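Local coordinates for putative hemin storage protein (Bordetella bronchiseptica, PDB 6AU1) that cleaves deacetylated poly-beta-1,6-N-acetylglucosamine through its glycoside hydrolase domain, the part present here, and can thereby disrupt bacterial biofilms, at residues A190-P195 / Q199-G204. Residues are numbered along the deposited sequence; the frame is centred on the assembly and turned at random.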
loop_
_atom_site.group_PDB
_atom_site.type_symbol
_atom_site.label_atom_id
_atom_site.label_comp_id
_atom_site.label_asym_id
_atom_site.label_seq_id
_atom_site.Cartn_x
_atom_site.Cartn_y
_atom_site.Cartn_z
ATOM N N ALA A 190 -3.869 12.582 28.278
ATOM C CA ALA A 190 -3.766 14.035 28.381
ATOM C C ALA A 190 -3.828 14.704 27.003
ATOM O O ALA A 190 -4.449 15.757 26.831
ATOM C CB ALA A 190 -2.481 14.421 29.107
ATOM N N ILE A 191 -3.178 14.090 26.023
ATOM C CA ILE A 191 -3.228 14.594 24.661
ATOM C C ILE A 191 -4.663 14.569 24.130
ATOM O O ILE A 191 -5.155 15.566 23.608
ATOM C CB ILE A 191 -2.316 13.768 23.733
ATOM C CG1 ILE A 191 -0.847 14.004 24.099
ATOM C CG2 ILE A 191 -2.593 14.114 22.290
ATOM C CD1 ILE A 191 0.122 13.061 23.382
ATOM N N ARG A 192 -5.332 13.428 24.275
ATOM C CA ARG A 192 -6.669 13.254 23.703
ATOM C C ARG A 192 -7.711 14.172 24.341
ATOM O O ARG A 192 -8.687 14.538 23.694
ATOM C CB ARG A 192 -7.130 11.801 23.840
ATOM C CG ARG A 192 -6.397 10.811 22.912
ATOM C CD ARG A 192 -6.896 10.903 21.470
ATOM N NE ARG A 192 -8.353 10.802 21.383
ATOM C CZ ARG A 192 -9.042 9.670 21.500
ATOM N NH1 ARG A 192 -8.418 8.516 21.711
ATOM N NH2 ARG A 192 -10.365 9.694 21.410
ATOM N N ALA A 193 -7.495 14.542 25.600
ATOM C CA ALA A 193 -8.455 15.364 26.338
ATOM C C ALA A 193 -8.492 16.819 25.863
ATOM O O ALA A 193 -9.479 17.529 26.079
ATOM C CB ALA A 193 -8.142 15.315 27.834
ATOM N N ASP A 194 -7.409 17.265 25.238
ATOM C CA ASP A 194 -7.276 18.652 24.796
ATOM C C ASP A 194 -7.315 18.710 23.267
ATOM O O ASP A 194 -6.389 18.251 22.602
ATOM C CB ASP A 194 -5.973 19.246 25.349
ATOM C CG ASP A 194 -5.768 20.712 24.985
ATOM O OD1 ASP A 194 -6.091 21.139 23.854
ATOM O OD2 ASP A 194 -5.247 21.445 25.845
ATOM N N PRO A 195 -8.390 19.283 22.706
ATOM C CA PRO A 195 -8.600 19.278 21.252
ATOM C C PRO A 195 -7.422 19.861 20.479
ATOM O O PRO A 195 -7.135 19.391 19.379
ATOM C CB PRO A 195 -9.847 20.151 21.073
ATOM C CG PRO A 195 -10.529 20.127 22.385
ATOM C CD PRO A 195 -9.455 20.008 23.415
ATOM N N GLN A 199 -5.174 17.480 17.945
ATOM C CA GLN A 199 -4.954 17.852 16.547
ATOM C C GLN A 199 -3.467 17.853 16.192
ATOM O O GLN A 199 -3.067 17.344 15.142
ATOM C CB GLN A 199 -5.569 19.231 16.265
ATOM C CG GLN A 199 -4.999 19.950 15.052
ATOM C CD GLN A 199 -5.439 19.331 13.742
ATOM O OE1 GLN A 199 -6.376 18.532 13.704
ATOM N NE2 GLN A 199 -4.761 19.695 12.656
ATOM N N GLN A 200 -2.648 18.424 17.067
ATOM C CA GLN A 200 -1.206 18.488 16.832
ATOM C C GLN A 200 -0.603 17.099 16.807
ATOM O O GLN A 200 0.288 16.798 16.001
ATOM C CB GLN A 200 -0.526 19.336 17.910
ATOM C CG GLN A 200 -0.852 20.813 17.808
ATOM C CD GLN A 200 -0.371 21.585 19.018
ATOM O OE1 GLN A 200 0.132 21.000 19.978
ATOM N NE2 GLN A 200 -0.516 22.903 18.976
ATOM N N TRP A 201 -1.097 16.250 17.699
ATOM C CA TRP A 201 -0.629 14.876 17.800
ATOM C C TRP A 201 -0.979 14.080 16.544
ATOM O O TRP A 201 -0.128 13.357 15.997
ATOM C CB TRP A 201 -1.225 14.219 19.048
ATOM C CG TRP A 201 -0.705 12.831 19.343
ATOM C CD1 TRP A 201 0.600 12.441 19.418
ATOM C CD2 TRP A 201 -1.492 11.674 19.654
ATOM N NE1 TRP A 201 0.673 11.100 19.731
ATOM C CE2 TRP A 201 -0.598 10.610 19.885
ATOM C CE3 TRP A 201 -2.868 11.438 19.763
ATOM C CZ2 TRP A 201 -1.032 9.321 20.210
ATOM C CZ3 TRP A 201 -3.303 10.153 20.076
ATOM C CH2 TRP A 201 -2.387 9.115 20.303
ATOM N N SER A 202 -2.223 14.214 16.083
ATOM C CA SER A 202 -2.653 13.563 14.847
ATOM C C SER A 202 -1.759 13.958 13.671
ATOM O O SER A 202 -1.248 13.091 12.960
ATOM C CB SER A 202 -4.112 13.900 14.528
ATOM O OG SER A 202 -4.484 13.384 13.257
ATOM N N LYS A 203 -1.554 15.259 13.483
ATOM C CA LYS A 203 -0.726 15.746 12.377
ATOM C C LYS A 203 0.723 15.294 12.526
ATOM O O LYS A 203 1.383 14.964 11.537
ATOM C CB LYS A 203 -0.798 17.269 12.282
ATOM C CG LYS A 203 -2.108 17.769 11.695
ATOM C CD LYS A 203 -2.275 17.262 10.263
ATOM C CE LYS A 203 -3.514 17.841 9.598
ATOM N NZ LYS A 203 -3.617 17.425 8.167
ATOM N N GLY A 204 1.210 15.266 13.765
ATOM C CA GLY A 204 2.561 14.819 14.044
ATOM C C GLY A 204 2.787 13.367 13.650
ATOM O O GLY A 204 3.823 13.021 13.062
#
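Gln199 N donates to Pro195 O at 3.1 Å, an i to i+4 bond of the first turn of helix 195-223. The turn starts directly after helix 188-193, and Asp194 marks the junction: it is the N-cap, its OD1 accepting from Lys196 N and, weakly, from Leu197 N. The chain turns at this junction between the two helices, and Ile191 and Trp201 face each other across the turn. Both branches of the isoleucine work against the tryptophan. Ile191 CG2 presses on its root, 3.5 Å from Trp201 CB. Ile191 CD1 reaches over the five-membered ring of Trp201, 4.0 Å from its centroid and 7° off the ring normal, a CH-pi contact. With CG anti to the backbone N (chi1 -174°), the indole extends toward helix 188-193 and turns one face to the isoleucine. Arg192 adds its aliphatic part, Arg192 CD lying 3.9 Å from Trp201 CZ3. Its chain is bent at chi2 and chi3; the guanidinium, its plane about 8° from that of the indole, lies beyond the ring rather than stacked on it, with NH1 bonded to Asp167 O. In this TIM-barrel-like glycoside hydrolase domain the centre of the contact lies about 26 Å from the centre of the chain; Tyr179 of helix 173-181 meets the indole edge-to-face, and helix 195-223 runs on from here to strand 230-235 of the barrel.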